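Local coordinates for uncharacterized protein (Escherichia coli O157:H7, PDB 4ZV9) that is of unknown function but belongs to the dienelactone hydrolase family of alpha/beta-hydrolases and is probably a hydrolase, at residues E15-P20 with I71-D76. Sequence-based numbering, arbitrary orientation.
Sequences EYITYP and IALAPD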
loop_
_atom_site.group_PDB
_atom_site.type_symbol
_atom_site.label_atom_id
_atom_site.label_comp_id
_atom_site.label_asym_id
_atom_site.label_seq_id
_atom_site.Cartn_x
_atom_site.Cartn_y
_atom_site.Cartn_z
ATOM N N GLU A 15 -2.820 7.017 15.729
ATOM C CA GLU A 15 -1.682 7.182 16.624
ATOM C C GLU A 15 -0.433 6.651 15.967
ATOM O O GLU A 15 -0.514 5.754 15.125
ATOM C CB GLU A 15 -1.894 6.488 17.987
ATOM C CG GLU A 15 -1.956 4.970 17.916
ATOM C CD GLU A 15 -2.224 4.300 19.256
ATOM O OE1 GLU A 15 -1.993 4.927 20.314
ATOM O OE2 GLU A 15 -2.662 3.129 19.230
ATOM N N TYR A 16 0.720 7.202 16.348
ATOM C CA TYR A 16 2.001 6.663 15.881
ATOM C C TYR A 16 2.385 5.562 16.829
ATOM O O TYR A 16 2.142 5.651 18.039
ATOM C CB TYR A 16 3.087 7.741 15.825
ATOM C CG TYR A 16 2.804 8.779 14.776
ATOM C CD1 TYR A 16 3.058 8.522 13.429
ATOM C CD2 TYR A 16 2.275 10.016 15.120
ATOM C CE1 TYR A 16 2.788 9.470 12.459
ATOM C CE2 TYR A 16 2.003 10.967 14.162
ATOM C CZ TYR A 16 2.225 10.673 12.822
ATOM O OH TYR A 16 1.933 11.620 11.890
ATOM N N ILE A 17 2.953 4.497 16.284
ATOM C CA ILE A 17 3.394 3.371 17.072
ATOM C C ILE A 17 4.765 2.970 16.584
ATOM O O ILE A 17 5.268 3.520 15.599
ATOM C CB ILE A 17 2.471 2.140 16.907
ATOM C CG1 ILE A 17 2.501 1.607 15.464
ATOM C CG2 ILE A 17 1.049 2.467 17.335
ATOM C CD1 ILE A 17 1.942 0.200 15.339
ATOM N N THR A 18 5.365 2.015 17.270
ATOM C CA THR A 18 6.592 1.403 16.770
ATOM C C THR A 18 6.326 -0.096 16.719
ATOM O O THR A 18 5.542 -0.604 17.509
ATOM C CB THR A 18 7.828 1.693 17.638
ATOM O OG1 THR A 18 7.706 1.029 18.890
ATOM C CG2 THR A 18 7.997 3.192 17.883
ATOM N N TYR A 19 6.973 -0.802 15.789
ATOM C CA TYR A 19 6.829 -2.255 15.709
ATOM C C TYR A 19 8.186 -2.848 15.328
ATOM O O TYR A 19 9.028 -2.143 14.769
ATOM C CB TYR A 19 5.738 -2.625 14.693
ATOM C CG TYR A 19 6.089 -2.279 13.267
ATOM C CD1 TYR A 19 5.787 -1.030 12.731
ATOM C CD2 TYR A 19 6.751 -3.194 12.455
ATOM C CE1 TYR A 19 6.118 -0.717 11.420
ATOM C CE2 TYR A 19 7.084 -2.881 11.148
ATOM C CZ TYR A 19 6.764 -1.646 10.637
ATOM O OH TYR A 19 7.123 -1.332 9.354
ATOM N N PRO A 20 8.412 -4.130 15.630
ATOM C CA PRO A 20 9.713 -4.705 15.324
ATOM C C PRO A 20 9.907 -5.144 13.877
ATOM O O PRO A 20 9.001 -5.720 13.257
ATOM C CB PRO A 20 9.795 -5.902 16.278
ATOM C CG PRO A 20 8.380 -6.320 16.465
ATOM C CD PRO A 20 7.542 -5.074 16.356
ATOM N N ILE A 71 -8.298 -1.725 9.975
ATOM C CA ILE A 71 -7.155 -1.178 10.726
ATOM C C ILE A 71 -6.061 -0.954 9.698
ATOM O O ILE A 71 -5.669 -1.886 9.018
ATOM C CB ILE A 71 -6.620 -2.127 11.816
ATOM C CG1 ILE A 71 -7.711 -2.384 12.857
ATOM C CG2 ILE A 71 -5.410 -1.489 12.498
ATOM C CD1 ILE A 71 -7.393 -3.504 13.824
ATOM N N ALA A 72 -5.565 0.277 9.594
ATOM C CA ALA A 72 -4.536 0.601 8.627
ATOM C C ALA A 72 -3.218 0.918 9.319
ATOM O O ALA A 72 -3.192 1.621 10.331
ATOM C CB ALA A 72 -4.987 1.785 7.787
ATOM N N LEU A 73 -2.130 0.373 8.787
ATOM C CA LEU A 73 -0.798 0.673 9.287
ATOM C C LEU A 73 0.064 1.131 8.123
ATOM O O LEU A 73 0.220 0.401 7.137
ATOM C CB LEU A 73 -0.169 -0.536 9.943
ATOM C CG LEU A 73 1.287 -0.368 10.385
ATOM C CD1 LEU A 73 1.479 0.783 11.375
ATOM C CD2 LEU A 73 1.789 -1.651 11.008
ATOM N N ALA A 74 0.584 2.350 8.221
ATOM C CA ALA A 74 1.458 2.944 7.210
ATOM C C ALA A 74 2.833 3.168 7.823
ATOM O O ALA A 74 3.027 4.136 8.568
ATOM C CB ALA A 74 0.876 4.268 6.723
ATOM N N PRO A 75 3.792 2.263 7.555
ATOM C CA PRO A 75 5.117 2.447 8.138
ATOM C C PRO A 75 5.864 3.658 7.584
ATOM O O PRO A 75 5.589 4.099 6.459
ATOM C CB PRO A 75 5.848 1.144 7.749
ATOM C CG PRO A 75 4.780 0.154 7.511
ATOM C CD PRO A 75 3.663 0.957 6.893
ATOM N N ASP A 76 6.842 4.144 8.345
ATOM C CA ASP A 76 7.714 5.214 7.893
ATOM C C ASP A 76 9.073 4.662 7.439
ATOM O O ASP A 76 9.950 4.313 8.252
ATOM C CB ASP A 76 7.933 6.252 8.992
ATOM C CG ASP A 76 8.642 7.497 8.483
ATOM O OD1 ASP A 76 9.000 7.567 7.280
ATOM O OD2 ASP A 76 8.840 8.398 9.309
#
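Ile17 and Tyr19 of strand 12-21, at one edge of the central mixed sheet, reach past strand 28-35 to Leu73 and Pro75 of strand 71-75, a buried apolar contact between next-but-one strands. No hydrogen bond joins the two segments, whose axes come within 9.0 Å and are turned 69° apart by the sheet's twist; Ile17 and Tyr19 pair their backbones instead with Gly30 and Val28 of the strand between. The Ile17 side chain ends on Leu73, methyl against methyl, CD1 to CD1 at 4.0 Å. Leu73 CD2 approaches the Tyr19 ring obliquely, 4.4 Å from Tyr19 CD1. With CG set between the backbone N and the carbonyl carbon (chi1 67°), Tyr19 reaches Pro75 with its hydroxyl end, where Tyr19 OH lies 3.2 Å from Pro75 CB and 3.3 Å from Pro75 CG. The hydroxyl of this buried tyrosine has its polar partner elsewhere, in a hydrogen bond to the carbonyl O of Asp106. Helix 100-116 closes over the cluster, Phe113 meeting Ile17 and Ala110 touching both Tyr19 and Pro75. Alternate residues of two strands thus pack beneath a helix, as in the sheet-helix core of the alpha/beta-hydrolase fold, here with the 1-2-4-3 strand order that opens its sheet.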